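Local atomic coordinates of geranyltranstransferase (PDB entry 3LOM), a protein that probably joins isopentenyl diphosphate to allylic diphosphates in a magnesium-dependent reaction, building farnesyl or geranylgeranyl diphosphate for isoprenoid synthesis. Residues I53-V58 and I74-L79. Sequence-based numbering, arbitrary orientation.
Sequences IRPILV and IIAAAL. With PO4 (phosphate ion), chain C.
With CG1 anti to the backbone N (chi1 167°) and CG2 anti to the carbonyl carbon, Val58 directs its two methyls at different residues of 74-79: CG1 at Ala76 and Ile75, CG2 at Leu79. In Ile75 it is CG2, anti to the backbone N, that meets Val58 CG1, at 4.1 Å. The two segments are neighbouring antiparallel helices of the all-helical isoprenoid synthase fold, their local axes inclined at 158° and 8.6 Å apart at closest approach. The small Ala76 side chain is consistent with the close local approach: CA of Pro55 lies 4.4 Å from CA of Ala76, and the Ala76 methyl touches both CA and CB of Pro55, with CB to CB at 3.7 Å. Farther along the proline ring, CG reaches the carbonyl O of Ala76. One turn on, the same methyl meets Val58 CG1 at 3.8 Å, so one methyl touches both Pro55 and Val58. Beside it, Val58 CG2 presses on Leu79 CD1 at 3.5 Å, a tight carbon pair. The other Leu79 methyl, CD2, lies more loosely against CB of Arg54. No hydrogen bond joins the helices; the interface is apolar and buried. Helix 178-201 closes over it, Cys196 touching Val58 and Leu79, and Met199 touching Ile75 and Leu79, while His20 of helix 5-28 packs on Pro55. At the N-terminal end of helix 53-64 a phosphate ion, probably from the crystallisation liquor, accepts two hydrogen bonds. The positive end of the helix dipole and the guanidinium charge would both favour an anion here. Backbone N of Ile53 donates to phosphate O3, and the bent Arg54 side chain, with the phosphorus at the edge of its guanidinium plane, donates from NH2 to O4 at 2.8 Å.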
ATOM      1  N   ILE A  53       0.962  11.508  17.435  1.00 64.11           N
ATOM      2  CA  ILE A  53       0.620  12.880  17.016  1.00 60.63           C
ATOM      3  C   ILE A  53      -0.348  13.040  15.824  1.00 57.38           C
ATOM      4  O   ILE A  53      -1.242  13.890  15.872  1.00 58.60           O
ATOM      5  CB  ILE A  53       1.901  13.794  16.889  1.00 63.46           C
ATOM      6  CG1 ILE A  53       1.533  15.280  16.807  1.00 68.42           C
ATOM      7  CG2 ILE A  53       2.808  13.364  15.730  1.00 58.37           C
ATOM      8  CD1 ILE A  53       0.840  15.816  18.047  1.00 77.97           C
ATOM      9  N   ARG A  54      -0.203  12.210  14.792  1.00 54.76           N
ATOM     10  CA  ARG A  54      -1.054  12.312  13.596  1.00 54.38           C
ATOM     11  C   ARG A  54      -2.576  12.125  13.814  1.00 59.84           C
ATOM     12  O   ARG A  54      -3.348  12.945  13.307  1.00 63.46           O
ATOM     13  CB  ARG A  54      -0.523  11.448  12.437  1.00 47.59           C
ATOM     14  CG  ARG A  54       0.760  11.980  11.823  1.00 55.67           C
ATOM     15  CD  ARG A  54       1.639  10.860  11.288  1.00 46.83           C
ATOM     16  NE  ARG A  54       2.979  11.329  10.932  1.00 50.36           N
ATOM     17  CZ  ARG A  54       4.002  11.428  11.779  1.00 48.55           C
ATOM     18  NH1 ARG A  54       5.182  11.867  11.350  1.00 47.51           N
ATOM     19  NH2 ARG A  54       3.855  11.094  13.056  1.00 59.29           N
ATOM     20  N   PRO A  55      -3.016  11.072  14.560  1.00 59.61           N
ATOM     21  CA  PRO A  55      -4.453  10.980  14.859  1.00 56.94           C
ATOM     22  C   PRO A  55      -5.028  12.155  15.639  1.00 49.43           C
ATOM     23  O   PRO A  55      -6.144  12.572  15.360  1.00 59.59           O
ATOM     24  CB  PRO A  55      -4.551   9.719  15.720  1.00 59.23           C
ATOM     25  CG  PRO A  55      -3.482   8.896  15.256  1.00 54.01           C
ATOM     26  CD  PRO A  55      -2.337   9.823  14.955  1.00 59.29           C
ATOM     27  N   ILE A  56      -4.267  12.669  16.602  1.00 50.36           N
ATOM     28  CA  ILE A  56      -4.674  13.821  17.400  1.00 52.96           C
ATOM     29  C   ILE A  56      -4.897  15.060  16.524  1.00 57.42           C
ATOM     30  O   ILE A  56      -5.915  15.746  16.665  1.00 68.21           O
ATOM     31  CB  ILE A  56      -3.644  14.136  18.516  1.00 54.48           C
ATOM     32  CG1 ILE A  56      -3.446  12.914  19.423  1.00 54.54           C
ATOM     33  CG2 ILE A  56      -4.093  15.344  19.343  1.00 54.45           C
ATOM     34  CD1 ILE A  56      -2.195  12.973  20.300  1.00 55.04           C
ATOM     35  N   LEU A  57      -3.959  15.315  15.611  1.00 58.22           N
ATOM     36  CA  LEU A  57      -4.057  16.438  14.671  1.00 52.29           C
ATOM     37  C   LEU A  57      -5.289  16.320  13.795  1.00 54.83           C
ATOM     38  O   LEU A  57      -5.971  17.312  13.568  1.00 62.30           O
ATOM     39  CB  LEU A  57      -2.801  16.547  13.801  1.00 54.06           C
ATOM     40  CG  LEU A  57      -1.500  16.934  14.505  1.00 52.17           C
ATOM     41  CD1 LEU A  57      -0.306  16.625  13.611  1.00 54.97           C
ATOM     42  CD2 LEU A  57      -1.506  18.396  14.947  1.00 46.02           C
ATOM     43  N   VAL A  58      -5.574  15.105  13.327  1.00 49.31           N
ATOM     44  CA  VAL A  58      -6.832  14.791  12.640  1.00 53.83           C
ATOM     45  C   VAL A  58      -8.074  15.140  13.475  1.00 58.54           C
ATOM     46  O   VAL A  58      -9.017  15.748  12.962  1.00 56.01           O
ATOM     47  CB  VAL A  58      -6.865  13.303  12.211  1.00 52.73           C
ATOM     48  CG1 VAL A  58      -8.263  12.852  11.794  1.00 40.03           C
ATOM     49  CG2 VAL A  58      -5.905  13.091  11.087  1.00 57.99           C
ATOM     50  N   ILE A  74     -11.946   7.112  11.489  1.00 50.49           N
ATOM     51  CA  ILE A  74     -11.534   6.377  10.297  1.00 53.94           C
ATOM     52  C   ILE A  74     -10.292   6.994   9.660  1.00 57.29           C
ATOM     53  O   ILE A  74      -9.326   6.275   9.367  1.00 57.08           O
ATOM     54  CB  ILE A  74     -12.683   6.313   9.264  1.00 49.99           C
ATOM     55  CG1 ILE A  74     -13.912   5.648   9.890  1.00 52.32           C
ATOM     56  CG2 ILE A  74     -12.248   5.575   8.003  1.00 51.56           C
ATOM     57  CD1 ILE A  74     -15.228   6.030   9.242  1.00 58.47           C
ATOM     58  N   ILE A  75     -10.320   8.317   9.472  1.00 51.97           N
ATOM     59  CA  ILE A  75      -9.211   9.049   8.843  1.00 48.18           C
ATOM     60  C   ILE A  75      -7.930   8.916   9.659  1.00 45.57           C
ATOM     61  O   ILE A  75      -6.869   8.614   9.102  1.00 45.07           O
ATOM     62  CB  ILE A  75      -9.556  10.550   8.570  1.00 43.08           C
ATOM     63  CG1 ILE A  75     -10.730  10.660   7.586  1.00 47.76           C
ATOM     64  CG2 ILE A  75      -8.325  11.306   8.028  1.00 38.94           C
ATOM     65  CD1 ILE A  75     -11.189  12.085   7.288  1.00 50.83           C
ATOM     66  N   ALA A  76      -8.055   9.098  10.973  1.00 42.97           N
ATOM     67  CA  ALA A  76      -6.948   8.956  11.922  1.00 41.69           C
ATOM     68  C   ALA A  76      -6.375   7.533  12.018  1.00 48.23           C
ATOM     69  O   ALA A  76      -5.184   7.358  12.287  1.00 48.93           O
ATOM     70  CB  ALA A  76      -7.389   9.424  13.295  1.00 48.90           C
ATOM     71  N   ALA A  77      -7.226   6.530  11.812  1.00 46.37           N
ATOM     72  CA  ALA A  77      -6.795   5.137  11.835  1.00 46.75           C
ATOM     73  C   ALA A  77      -5.943   4.847  10.611  1.00 48.18           C
ATOM     74  O   ALA A  77      -4.856   4.276  10.726  1.00 52.11           O
ATOM     75  CB  ALA A  77      -7.998   4.196  11.882  1.00 31.75           C
ATOM     76  N   ALA A  78      -6.452   5.258   9.450  1.00 47.57           N
ATOM     77  CA  ALA A  78      -5.750   5.130   8.174  1.00 48.68           C
ATOM     78  C   ALA A  78      -4.402   5.839   8.173  1.00 44.29           C
ATOM     79  O   ALA A  78      -3.418   5.308   7.659  1.00 52.98           O
ATOM     80  CB  ALA A  78      -6.611   5.649   7.066  1.00 48.07           C
ATOM     81  N   LEU A  79      -4.352   7.023   8.772  1.00 46.30           N
ATOM     82  CA  LEU A  79      -3.094   7.742   8.921  1.00 48.70           C
ATOM     83  C   LEU A  79      -2.083   7.069   9.814  1.00 47.26           C
ATOM     84  O   LEU A  79      -0.895   7.048   9.482  1.00 59.91           O
ATOM     85  CB  LEU A  79      -3.333   9.140   9.452  1.00 54.76           C
ATOM     86  CG  LEU A  79      -3.042  10.240   8.454  1.00 68.37           C
ATOM     87  CD1 LEU A  79      -3.725  11.437   8.979  1.00 72.07           C
ATOM     88  CD2 LEU A  79      -1.550  10.501   8.287  1.00 70.62           C
TER
HETATM   89  P   PO4 C   2       5.046   9.895  16.621  0.50 62.68           P
HETATM   90  O1  PO4 C   2       5.921  10.514  17.682  0.50 53.85           O
HETATM   91  O2  PO4 C   2       5.250   8.396  16.610  0.50 66.58           O
HETATM   92  O3  PO4 C   2       3.597  10.207  16.910  0.50 40.51           O
HETATM   93  O4  PO4 C   2       5.435  10.477  15.281  0.50 63.88           O